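Local coordinates for protein glycerol dehydrogenase (Bacillus coagulans, PDB 6CSJ) that probably oxidises glycerol and related polyols with a nicotinamide cofactor, and in this double-mutant form has acquired D-lactate dehydrogenase activity, at residues G278-L283 against E295-C300; Q282-D287 against V353-V358; A288-I293 against R360-K365; G304-V307 against D311-V314. The protein carries 2 engineered substitutions. All coordinates share one frame; numbering follows the deposited sequence.

Contact 1 of 4, residues G278-L283 against E295-C300; sequences GTLAQL and EVVSFC
Residues 278-283 of helix 271-285 lie against residues 295-300 of helix 290-303 and meet them through L283 with V296 and L280 with V297; the backbones come nearest at the CA atoms of L280 and V296, 7.5 Å apart. L283 and V296 reach out from their own helices and meet tip to tip, CD1 of L283 lying 3.8 Å from CG2 of V296. The leucine has the length to span the gap, while the beta-branched valine offers a short, stiff side chain that costs little freedom to bury. One helical turn earlier L280 meets V297 at a slant, with L280 CD1 3.8 Å from V297 CG2. The CB of L280 does not aim straight at the partner helix; placing CG opposite the backbone N (chi1 -180°) lets CD1 close the distance. V296 also touches Y207 of helix 197-221 and L173 of helix 162-173, while L283 rests on F177 of helix 175-185. All four touching residues are buried, and the contact is carried by aliphatic carbons, chiefly methyl groups. It therefore depends on shape and exclusion of water, with backbone amides engaged within each helix, as in L283 N to T279 O.

Contact 2 of 4, residues Q282-D287 against V353-V358; sequences QLILED and VTADSV
Apolar contacts made by I284 join the segments. Its CG1, CG2 and CD1 each find a different partner on helix 345-365. CG2 meets CG2 of T354 at 3.8 Å, CG1 lies 3.9 Å from the CA of A355, and CD1 reaches CG2 of V358, again at 3.8 Å. With chi1 at -57° the CG1 branch stands beside the backbone N and CG2 beside the carbonyl carbon, spreading the isoleucine over a full turn of the other helix. A355 suits the middle of this footprint because its small side chain lets the backbones come together, with I284 and A355 CA atoms 6.3 Å apart. I284 and V358 run past each other in opposite directions. T354 presents its methyl here and gives OG1 to the carbonyl O of A350 in its own helix.

Within 282-287, Q282 NE2 donates to E286 OE2 at 2.9 Å, nearly straight at 176° and in the plane of the amide; the other oxygen, E286 OE1, forms a salt bridge with R180 outside the segment. At D287 a positive phi and two bonds back into the last turn make a Schellman motif.

The contact packs the end of helix 271-285 on helix 345-365. Helix 290-303 adjoins both through I293, which touches I284 and V358, and helix 175-185 borders Q282 and L283.

Contact 3 of 4, residues A288-I293 against R360-K365; sequences APKAEI and RYYKEK
K290 lays the aliphatic part of its chain across the phenol end of Y362: CG is 3.5 Å and CD 3.6 Å from the tyrosine OH. CG opposite the backbone N (chi1 -172°) and an extended chi2 carry these methylenes past the hydroxyl, and bends at chi3 and chi4 then redirect NZ, which makes a long, weak ion pair with E294 OE2. A lysine fits this exposed border because its carbons can pack while its charge remains at the surface. I293, one turn further along the helix, is buried and directed at the other helix, but its CG2 makes a looser approach to the ring, 4.5 Å from CE2 of Y362. A tyrosine suits the place because its ring packs on I293, V297 and Y361 while its hydroxyl reaches the polar border at K290 and E294.

This is the meeting of the first turn of helix 290-303 with the final turns of helix 345-365, in the helical part of an iron-containing alcohol dehydrogenase-type protein. P289 occupies the N-cap position of helix 290-303. A proline is well tolerated there, since the first positions of a helix need no amide to bond backward, and its carbonyl O accepts the amide of I293 at 3.1 Å.

Further out, CD2 of Y361 stands 3.7 Å above the plane of the Y362 ring, over the centre of one face. W366 also meets this ring, with the planes inclined at about 35°. E294 OE2 shares a weak hydrogen bond with Y362 OH. I293 also packs against L280, L283 and I284 of helix 271-285.

Contact 4 of 4, residues G304-V307 against D311-V314; sequences GLPV and DLGV
The flat carboxylate of D311 meets the backbone N-H of V307: OD2 accepts it on its anti lone pair, the one directed away from OD1, with V307 N 3.0 Å from D311 OD2 and a nearly straight 167° at the hydrogen. OD1, the other oxygen, forms a salt bridge with K363 of helix 345-365. The two oxygens thus share the work between a main-chain amide and a lysine, which would be expected to favour the charged form of the aspartate.

The puckered ring of P306 packs against D311 and L312. Its CB lies 3.3 Å from CB of D311, a close approach, and its CG is 3.5 Å from CD2 of L312, whose side chain crosses it at about a right angle. The rigid proline gives a fixed apolar surface, and L312 goes on to touch F277 and K274 of helix 271-285. V307 lies alongside D311, with its CG2 3.8 Å from OD2.

G304 and G313 adopt positive phi values that suit a residue lacking CB. With only three residues between the segments, this is a short loop turned back on itself, an aspartate side chain bonding the backbone across it, in the connection from helix 290-303 to helix 319-329.

Contacts 1, 2 and 3 join helices 271-285, 290-303 and 345-365 pairwise, and their centres lie only 8 to 9 Å apart, so the three helices pack as one bundle. I293 lies between them, its CG2 touching both L280 CD1 (3.9 Å) and V358 CG1 (3.8 Å). Contact 4 lies in the loop after helix 290-303, about 12 Å from contact 1 and 15 Å from contacts 2 and 3, centre to centre. Along the chain it follows contact 1 and is nested within the loops closed by contacts 2 and 3. Packing of K363 CD on V307 CG2 (3.9 Å) joins that loop to helix 345-365. All four lie in the C-terminal helical part, away from the parallel sheet.

Contact 1 of 4, residues G278-L283 against E295-C300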
loop_
_atom_site.group_PDB
_atom_site.type_symbol
_atom_site.label_atom_id
_atom_site.label_comp_id
_atom_site.label_asym_id
_atom_site.label_seq_id
_atom_site.Cartn_x
_atom_site.Cartn_y
_atom_site.Cartn_z
ATOM N N GLY A 278 10.609 -3.950 -8.982
ATOM C CA GLY A 278 11.338 -4.557 -7.869
ATOM C C GLY A 278 11.035 -6.037 -7.678
ATOM O O GLY A 278 11.903 -6.806 -7.274
ATOM N N THR A 279 9.803 -6.436 -7.967
ATOM C CA THR A 279 9.415 -7.839 -7.911
ATOM C C THR A 279 10.163 -8.643 -8.976
ATOM O O THR A 279 10.662 -9.734 -8.686
ATOM C CB THR A 279 7.900 -8.009 -8.079
ATOM O OG1 THR A 279 7.230 -7.226 -7.084
ATOM C CG2 THR A 279 7.492 -9.470 -7.961
ATOM N N LEU A 280 10.256 -8.093 -10.189
ATOM C CA LEU A 280 10.981 -8.749 -11.268
ATOM C C LEU A 280 12.451 -8.919 -10.874
ATOM O O LEU A 280 13.010 -9.992 -11.036
ATOM C CB LEU A 280 10.842 -7.964 -12.586
ATOM C CG LEU A 280 11.554 -8.536 -13.819
ATOM C CD1 LEU A 280 11.101 -9.969 -14.080
ATOM C CD2 LEU A 280 11.311 -7.654 -15.035
ATOM N N ALA A 281 13.046 -7.859 -10.331
ATOM C CA ALA A 281 14.415 -7.899 -9.815
ATOM C C ALA A 281 14.581 -8.947 -8.708
ATOM O O ALA A 281 15.587 -9.663 -8.696
ATOM C CB ALA A 281 14.854 -6.524 -9.330
ATOM N N GLN A 282 13.607 -9.064 -7.798
ATOM C CA GLN A 282 13.678 -10.121 -6.781
ATOM C C GLN A 282 13.700 -11.502 -7.431
ATOM O O GLN A 282 14.474 -12.363 -7.014
ATOM C CB GLN A 282 12.557 -10.060 -5.740
ATOM C CG GLN A 282 12.751 -11.150 -4.680
ATOM C CD GLN A 282 11.788 -11.097 -3.520
ATOM O OE1 GLN A 282 11.520 -10.032 -2.971
ATOM N NE2 GLN A 282 11.287 -12.265 -3.112
ATOM N N LEU A 283 12.877 -11.703 -8.456
ATOM C CA LEU A 283 12.804 -13.006 -9.120
ATOM C C LEU A 283 14.125 -13.406 -9.808
ATOM O O LEU A 283 14.497 -14.578 -9.804
ATOM C CB LEU A 283 11.630 -13.053 -10.110
ATOM C CG LEU A 283 10.227 -12.904 -9.518
ATOM C CD1 LEU A 283 9.195 -12.885 -10.630
ATOM C CD2 LEU A 283 9.907 -14.003 -8.529
ATOM N N GLU A 295 5.213 -15.504 -16.355
ATOM C CA GLU A 295 3.868 -15.224 -15.854
ATOM C C GLU A 295 3.759 -13.797 -15.273
ATOM O O GLU A 295 2.774 -13.107 -15.532
ATOM C CB GLU A 295 3.435 -16.275 -14.825
ATOM C CG GLU A 295 2.042 -16.056 -14.263
ATOM C CD GLU A 295 1.532 -17.222 -13.453
ATOM O OE1 GLU A 295 0.949 -18.149 -14.060
ATOM O OE2 GLU A 295 1.695 -17.219 -12.213
ATOM N N VAL A 296 4.775 -13.358 -14.524
ATOM C CA VAL A 296 4.806 -12.002 -13.960
ATOM C C VAL A 296 4.958 -10.930 -15.040
ATOM O O VAL A 296 4.227 -9.934 -15.034
ATOM C CB VAL A 296 5.931 -11.847 -12.895
ATOM C CG1 VAL A 296 6.138 -10.386 -12.504
ATOM C CG2 VAL A 296 5.586 -12.675 -11.662
ATOM N N VAL A 297 5.906 -11.118 -15.951
ATOM C CA VAL A 297 6.157 -10.122 -16.994
ATOM C C VAL A 297 4.926 -9.996 -17.894
ATOM O O VAL A 297 4.539 -8.889 -18.268
ATOM C CB VAL A 297 7.407 -10.455 -17.834
ATOM C CG1 VAL A 297 7.570 -9.474 -18.997
ATOM C CG2 VAL A 297 8.660 -10.438 -16.953
ATOM N N SER A 298 4.313 -11.142 -18.214
ATOM C CA SER A 298 3.114 -11.199 -19.048
ATOM C C SER A 298 1.941 -10.451 -18.400
ATOM O O SER A 298 1.283 -9.625 -19.046
ATOM C CB SER A 298 2.721 -12.651 -19.319
ATOM O OG SER A 298 1.551 -12.730 -20.120
ATOM N N PHE A 299 1.688 -10.741 -17.129
ATOM C CA PHE A 299 0.677 -10.019 -16.381
ATOM C C PHE A 299 0.933 -8.505 -16.383
ATOM O O PHE A 299 0.007 -7.723 -16.625
ATOM C CB PHE A 299 0.566 -10.514 -14.935
ATOM C CG PHE A 299 -0.287 -9.634 -14.086
ATOM C CD1 PHE A 299 -1.660 -9.625 -14.270
ATOM C CD2 PHE A 299 0.280 -8.754 -13.165
ATOM C CE1 PHE A 299 -2.469 -8.778 -13.517
ATOM C CE2 PHE A 299 -0.521 -7.907 -12.410
ATOM C CZ PHE A 299 -1.895 -7.921 -12.580
ATOM N N CYS A 300 2.176 -8.101 -16.111
ATOM C CA CYS A 300 2.533 -6.675 -16.058
ATOM C C CYS A 300 2.289 -5.984 -17.405
ATOM O O CYS A 300 1.713 -4.892 -17.453
ATOM C CB CYS A 300 3.983 -6.476 -15.601
ATOM S SG CYS A 300 4.337 -6.847 -13.856
#

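Contact 2 of 4, residues Q282-D287 against V353-V358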
loop_
_atom_site.group_PDB
_atom_site.type_symbol
_atom_site.label_atom_id
_atom_site.label_comp_id
_atom_site.label_asym_id
_atom_site.label_seq_id
_atom_site.Cartn_x
_atom_site.Cartn_y
_atom_site.Cartn_z
ATOM N N GLN A 282 13.607 -9.064 -7.798
ATOM C CA GLN A 282 13.678 -10.121 -6.781
ATOM C C GLN A 282 13.700 -11.502 -7.431
ATOM O O GLN A 282 14.474 -12.363 -7.014
ATOM C CB GLN A 282 12.557 -10.060 -5.740
ATOM C CG GLN A 282 12.751 -11.150 -4.680
ATOM C CD GLN A 282 11.788 -11.097 -3.520
ATOM O OE1 GLN A 282 11.520 -10.032 -2.971
ATOM N NE2 GLN A 282 11.287 -12.265 -3.112
ATOM N N LEU A 283 12.877 -11.703 -8.456
ATOM C CA LEU A 283 12.804 -13.006 -9.120
ATOM C C LEU A 283 14.125 -13.406 -9.808
ATOM O O LEU A 283 14.497 -14.578 -9.804
ATOM C CB LEU A 283 11.630 -13.053 -10.110
ATOM C CG LEU A 283 10.227 -12.904 -9.518
ATOM C CD1 LEU A 283 9.195 -12.885 -10.630
ATOM C CD2 LEU A 283 9.907 -14.003 -8.529
ATOM N N ILE A 284 14.824 -12.429 -10.377
ATOM C CA ILE A 284 16.170 -12.647 -10.912
ATOM C C ILE A 284 17.143 -12.975 -9.763
ATOM O O ILE A 284 17.897 -13.940 -9.845
ATOM C CB ILE A 284 16.701 -11.416 -11.691
ATOM C CG1 ILE A 284 15.758 -11.018 -12.842
ATOM C CG2 ILE A 284 18.103 -11.684 -12.226
ATOM C CD1 ILE A 284 15.446 -12.110 -13.824
ATOM N N LEU A 285 17.092 -12.179 -8.695
ATOM C CA LEU A 285 17.967 -12.348 -7.533
ATOM C C LEU A 285 17.872 -13.758 -6.927
ATOM O O LEU A 285 18.890 -14.404 -6.692
ATOM C CB LEU A 285 17.654 -11.276 -6.478
ATOM C CG LEU A 285 18.450 -11.274 -5.165
ATOM C CD1 LEU A 285 19.935 -11.063 -5.401
ATOM C CD2 LEU A 285 17.884 -10.209 -4.238
ATOM N N GLU A 286 16.648 -14.227 -6.692
ATOM C CA GLU A 286 16.415 -15.600 -6.172
ATOM C C GLU A 286 16.452 -16.661 -7.284
ATOM O O GLU A 286 16.371 -17.848 -7.005
ATOM C CB GLU A 286 15.109 -15.704 -5.346
ATOM C CG GLU A 286 13.797 -15.405 -6.073
ATOM C CD GLU A 286 12.561 -15.638 -5.173
ATOM O OE1 GLU A 286 12.158 -16.809 -5.048
ATOM O OE2 GLU A 286 11.958 -14.686 -4.612
ATOM N N ASP A 287 16.568 -16.205 -8.532
ATOM C CA ASP A 287 16.606 -17.044 -9.723
ATOM C C ASP A 287 15.379 -17.944 -9.791
ATOM O O ASP A 287 15.487 -19.163 -9.930
ATOM C CB ASP A 287 17.919 -17.829 -9.805
ATOM C CG ASP A 287 18.073 -18.576 -11.140
ATOM O OD1 ASP A 287 17.789 -17.986 -12.208
ATOM O OD2 ASP A 287 18.456 -19.763 -11.123
ATOM N N VAL A 353 19.894 -4.840 -13.202
ATOM C CA VAL A 353 20.240 -4.650 -14.614
ATOM C C VAL A 353 19.728 -5.834 -15.445
ATOM O O VAL A 353 19.250 -5.650 -16.571
ATOM C CB VAL A 353 21.757 -4.427 -14.806
ATOM C CG1 VAL A 353 22.145 -4.403 -16.287
ATOM C CG2 VAL A 353 22.167 -3.128 -14.134
ATOM N N THR A 354 19.808 -7.037 -14.877
ATOM C CA THR A 354 19.325 -8.233 -15.562
ATOM C C THR A 354 17.788 -8.263 -15.625
ATOM O O THR A 354 17.219 -8.709 -16.630
ATOM C CB THR A 354 19.916 -9.516 -14.932
ATOM O OG1 THR A 354 21.351 -9.435 -14.972
ATOM C CG2 THR A 354 19.456 -10.775 -15.675
ATOM N N ALA A 355 17.117 -7.765 -14.585
ATOM C CA ALA A 355 15.660 -7.597 -14.638
ATOM C C ALA A 355 15.252 -6.688 -15.800
ATOM O O ALA A 355 14.314 -7.000 -16.548
ATOM C CB ALA A 355 15.132 -7.050 -13.320
ATOM N N ASP A 356 15.976 -5.577 -15.946
ATOM C CA ASP A 356 15.806 -4.671 -17.083
ATOM C C ASP A 356 16.046 -5.377 -18.426
ATOM O O ASP A 356 15.256 -5.196 -19.352
ATOM C CB ASP A 356 16.702 -3.427 -16.928
ATOM C CG ASP A 356 16.622 -2.501 -18.119
ATOM O OD1 ASP A 356 15.648 -1.721 -18.221
ATOM O OD2 ASP A 356 17.535 -2.559 -18.963
ATOM N N SER A 357 17.102 -6.192 -18.523
ATOM C CA SER A 357 17.372 -6.972 -19.753
ATOM C C SER A 357 16.264 -7.995 -20.038
ATOM O O SER A 357 15.850 -8.133 -21.183
ATOM C CB SER A 357 18.733 -7.692 -19.695
ATOM O OG SER A 357 19.802 -6.813 -19.369
ATOM N N VAL A 358 15.795 -8.704 -19.003
ATOM C CA VAL A 358 14.696 -9.679 -19.142
ATOM C C VAL A 358 13.402 -8.994 -19.615
ATOM O O VAL A 358 12.708 -9.505 -20.494
ATOM C CB VAL A 358 14.461 -10.474 -17.823
ATOM C CG1 VAL A 358 13.142 -11.229 -17.837
ATOM C CG2 VAL A 358 15.594 -11.459 -17.590
#

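Contact 3 of 4, residues A288-I293 against R360-K365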
loop_
_atom_site.group_PDB
_atom_site.type_symbol
_atom_site.label_atom_id
_atom_site.label_comp_id
_atom_site.label_asym_id
_atom_site.label_seq_id
_atom_site.Cartn_x
_atom_site.Cartn_y
_atom_site.Cartn_z
ATOM N N ALA A 288 14.205 -17.323 -9.697
ATOM C CA ALA A 288 12.936 -18.028 -9.840
ATOM C C ALA A 288 12.879 -18.690 -11.220
ATOM O O ALA A 288 13.568 -18.234 -12.147
ATOM C CB ALA A 288 11.768 -17.060 -9.672
ATOM N N PRO A 289 12.088 -19.774 -11.363
ATOM C CA PRO A 289 11.994 -20.439 -12.677
ATOM C C PRO A 289 11.561 -19.473 -13.767
ATOM O O PRO A 289 10.775 -18.555 -13.510
ATOM C CB PRO A 289 10.921 -21.513 -12.475
ATOM C CG PRO A 289 10.891 -21.764 -11.004
ATOM C CD PRO A 289 11.334 -20.491 -10.311
ATOM N N LYS A 290 12.082 -19.680 -14.973
ATOM C CA LYS A 290 11.703 -18.866 -16.127
ATOM C C LYS A 290 10.177 -18.810 -16.332
ATOM O O LYS A 290 9.663 -17.772 -16.770
ATOM C CB LYS A 290 12.408 -19.386 -17.387
ATOM C CG LYS A 290 12.229 -18.503 -18.615
ATOM C CD LYS A 290 13.280 -18.755 -19.686
ATOM C CE LYS A 290 13.124 -20.128 -20.353
ATOM N NZ LYS A 290 12.105 -20.150 -21.451
ATOM N N ALA A 291 9.463 -19.896 -16.005
ATOM C CA ALA A 291 7.994 -19.933 -16.124
ATOM C C ALA A 291 7.305 -18.931 -15.184
ATOM O O ALA A 291 6.338 -18.281 -15.571
ATOM C CB ALA A 291 7.464 -21.340 -15.881
ATOM N N GLU A 292 7.812 -18.824 -13.961
ATOM C CA GLU A 292 7.333 -17.856 -12.967
ATOM C C GLU A 292 7.609 -16.410 -13.420
ATOM O O GLU A 292 6.763 -15.541 -13.277
ATOM C CB GLU A 292 8.004 -18.130 -11.620
ATOM C CG GLU A 292 7.210 -17.736 -10.383
ATOM C CD GLU A 292 7.744 -18.439 -9.128
ATOM O OE1 GLU A 292 8.757 -17.988 -8.561
ATOM O OE2 GLU A 292 7.160 -19.449 -8.709
ATOM N N ILE A 293 8.792 -16.168 -13.974
ATOM C CA ILE A 293 9.165 -14.842 -14.516
ATOM C C ILE A 293 8.259 -14.438 -15.686
ATOM O O ILE A 293 7.781 -13.306 -15.752
ATOM C CB ILE A 293 10.656 -14.800 -14.937
ATOM C CG1 ILE A 293 11.551 -14.873 -13.693
ATOM C CG2 ILE A 293 10.989 -13.543 -15.745
ATOM C CD1 ILE A 293 12.989 -15.249 -13.998
ATOM N N ARG A 360 13.115 -6.054 -21.278
ATOM C CA ARG A 360 13.337 -5.629 -22.663
ATOM C C ARG A 360 13.193 -6.821 -23.584
ATOM O O ARG A 360 12.516 -6.731 -24.599
ATOM C CB ARG A 360 14.708 -4.956 -22.850
ATOM C CG ARG A 360 14.799 -3.560 -22.244
ATOM C CD ARG A 360 16.189 -2.965 -22.448
ATOM N NE ARG A 360 16.392 -2.435 -23.796
ATOM C CZ ARG A 360 16.948 -3.081 -24.826
ATOM N NH1 ARG A 360 17.393 -4.331 -24.713
ATOM N NH2 ARG A 360 17.067 -2.453 -25.996
ATOM N N TYR A 361 13.790 -7.944 -23.195
ATOM C CA TYR A 361 13.764 -9.172 -23.996
ATOM C C TYR A 361 12.339 -9.632 -24.284
ATOM O O TYR A 361 12.016 -9.923 -25.439
ATOM C CB TYR A 361 14.572 -10.298 -23.313
ATOM C CG TYR A 361 14.431 -11.651 -23.970
ATOM C CD1 TYR A 361 15.237 -12.013 -25.060
ATOM C CD2 TYR A 361 13.483 -12.573 -23.513
ATOM C CE1 TYR A 361 15.100 -13.256 -25.673
ATOM C CE2 TYR A 361 13.340 -13.808 -24.120
ATOM C CZ TYR A 361 14.151 -14.145 -25.196
ATOM O OH TYR A 361 13.994 -15.381 -25.783
ATOM N N TYR A 362 11.498 -9.692 -23.250
ATOM C CA TYR A 362 10.109 -10.160 -23.416
ATOM C C TYR A 362 9.181 -9.149 -24.105
ATOM O O TYR A 362 8.301 -9.548 -24.862
ATOM C CB TYR A 362 9.526 -10.656 -22.082
ATOM C CG TYR A 362 10.057 -12.023 -21.692
ATOM C CD1 TYR A 362 9.748 -13.151 -22.453
ATOM C CD2 TYR A 362 10.861 -12.191 -20.564
ATOM C CE1 TYR A 362 10.230 -14.408 -22.109
ATOM C CE2 TYR A 362 11.344 -13.448 -20.209
ATOM C CZ TYR A 362 11.030 -14.545 -20.978
ATOM O OH TYR A 362 11.504 -15.778 -20.638
ATOM N N LYS A 363 9.383 -7.855 -23.864
ATOM C CA LYS A 363 8.689 -6.810 -24.639
ATOM C C LYS A 363 8.925 -6.933 -26.148
ATOM O O LYS A 363 7.995 -6.810 -26.934
ATOM C CB LYS A 363 9.087 -5.415 -24.187
ATOM C CG LYS A 363 8.272 -4.931 -22.991
ATOM C CD LYS A 363 8.803 -3.607 -22.453
ATOM C CE LYS A 363 8.747 -2.446 -23.415
ATOM N NZ LYS A 363 9.157 -1.266 -22.617
ATOM N N GLU A 364 10.171 -7.180 -26.538
ATOM C CA GLU A 364 10.527 -7.304 -27.954
ATOM C C GLU A 364 10.003 -8.617 -28.538
ATOM O O GLU A 364 9.530 -8.641 -29.659
ATOM C CB GLU A 364 12.051 -7.196 -28.140
ATOM C CG GLU A 364 12.519 -6.336 -29.301
ATOM C CD GLU A 364 13.829 -5.597 -29.007
ATOM O OE1 GLU A 364 14.870 -6.252 -28.787
ATOM O OE2 GLU A 364 13.802 -4.352 -28.985
ATOM N N LYS A 365 10.077 -9.696 -27.765
ATOM C CA LYS A 365 9.631 -11.015 -28.217
ATOM C C LYS A 365 8.105 -11.175 -28.305
ATOM O O LYS A 365 7.647 -11.995 -29.096
ATOM C CB LYS A 365 10.229 -12.115 -27.323
ATOM C CG LYS A 365 9.944 -13.536 -27.782
ATOM C CD LYS A 365 10.785 -14.555 -27.054
ATOM C CE LYS A 365 10.521 -15.951 -27.574
ATOM N NZ LYS A 365 9.328 -16.559 -26.924
#

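Contact 4 of 4, residues G304-V307 against D311-V314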
loop_
_atom_site.group_PDB
_atom_site.type_symbol
_atom_site.label_atom_id
_atom_site.label_comp_id
_atom_site.label_asym_id
_atom_site.label_seq_id
_atom_site.Cartn_x
_atom_site.Cartn_y
_atom_site.Cartn_z
ATOM N N GLY A 304 -0.293 -2.871 -17.898
ATOM C CA GLY A 304 0.457 -1.614 -18.051
ATOM C C GLY A 304 1.391 -1.287 -16.899
ATOM O O GLY A 304 1.688 -0.125 -16.665
ATOM N N LEU A 305 1.866 -2.315 -16.192
ATOM C CA LEU A 305 2.877 -2.151 -15.151
ATOM C C LEU A 305 4.278 -2.180 -15.789
ATOM O O LEU A 305 4.485 -2.858 -16.792
ATOM C CB LEU A 305 2.747 -3.269 -14.103
ATOM C CG LEU A 305 1.574 -3.124 -13.131
ATOM C CD1 LEU A 305 1.424 -4.385 -12.297
ATOM C CD2 LEU A 305 1.736 -1.904 -12.233
ATOM N N PRO A 306 5.245 -1.451 -15.208
ATOM C CA PRO A 306 6.599 -1.422 -15.774
ATOM C C PRO A 306 7.389 -2.726 -15.564
ATOM O O PRO A 306 7.319 -3.327 -14.489
ATOM C CB PRO A 306 7.256 -0.257 -15.022
ATOM C CG PRO A 306 6.540 -0.204 -13.725
ATOM C CD PRO A 306 5.126 -0.564 -14.034
ATOM N N VAL A 307 8.107 -3.157 -16.607
ATOM C CA VAL A 307 9.041 -4.302 -16.536
ATOM C C VAL A 307 10.486 -3.949 -16.966
ATOM O O VAL A 307 11.316 -4.836 -17.129
ATOM C CB VAL A 307 8.530 -5.505 -17.360
ATOM C CG1 VAL A 307 7.189 -5.972 -16.830
ATOM C CG2 VAL A 307 8.436 -5.179 -18.857
ATOM N N ASP A 311 10.616 1.861 -18.554
ATOM C CA ASP A 311 9.205 2.042 -18.165
ATOM C C ASP A 311 9.038 2.917 -16.904
ATOM O O ASP A 311 7.966 3.481 -16.687
ATOM C CB ASP A 311 8.500 0.692 -17.933
ATOM C CG ASP A 311 8.383 -0.163 -19.194
ATOM O OD1 ASP A 311 8.597 0.348 -20.320
ATOM O OD2 ASP A 311 8.059 -1.366 -19.057
ATOM N N LEU A 312 10.081 3.000 -16.072
ATOM C CA LEU A 312 10.127 3.914 -14.927
ATOM C C LEU A 312 10.676 5.316 -15.250
ATOM O O LEU A 312 10.857 6.110 -14.332
ATOM C CB LEU A 312 10.969 3.311 -13.799
ATOM C CG LEU A 312 10.599 1.919 -13.308
ATOM C CD1 LEU A 312 11.576 1.530 -12.197
ATOM C CD2 LEU A 312 9.160 1.864 -12.809
ATOM N N GLY A 313 10.941 5.612 -16.526
ATOM C CA GLY A 313 11.448 6.917 -16.962
ATOM C C GLY A 313 12.954 7.038 -17.147
ATOM O O GLY A 313 13.445 8.106 -17.539
ATOM N N VAL A 314 13.698 5.969 -16.870
ATOM C CA VAL A 314 15.167 5.984 -16.952
ATOM C C VAL A 314 15.580 5.785 -18.413
ATOM O O VAL A 314 15.488 4.686 -18.939
ATOM C CB VAL A 314 15.817 4.889 -16.070
ATOM C CG1 VAL A 314 17.338 5.012 -16.089
ATOM C CG2 VAL A 314 15.318 4.959 -14.637
#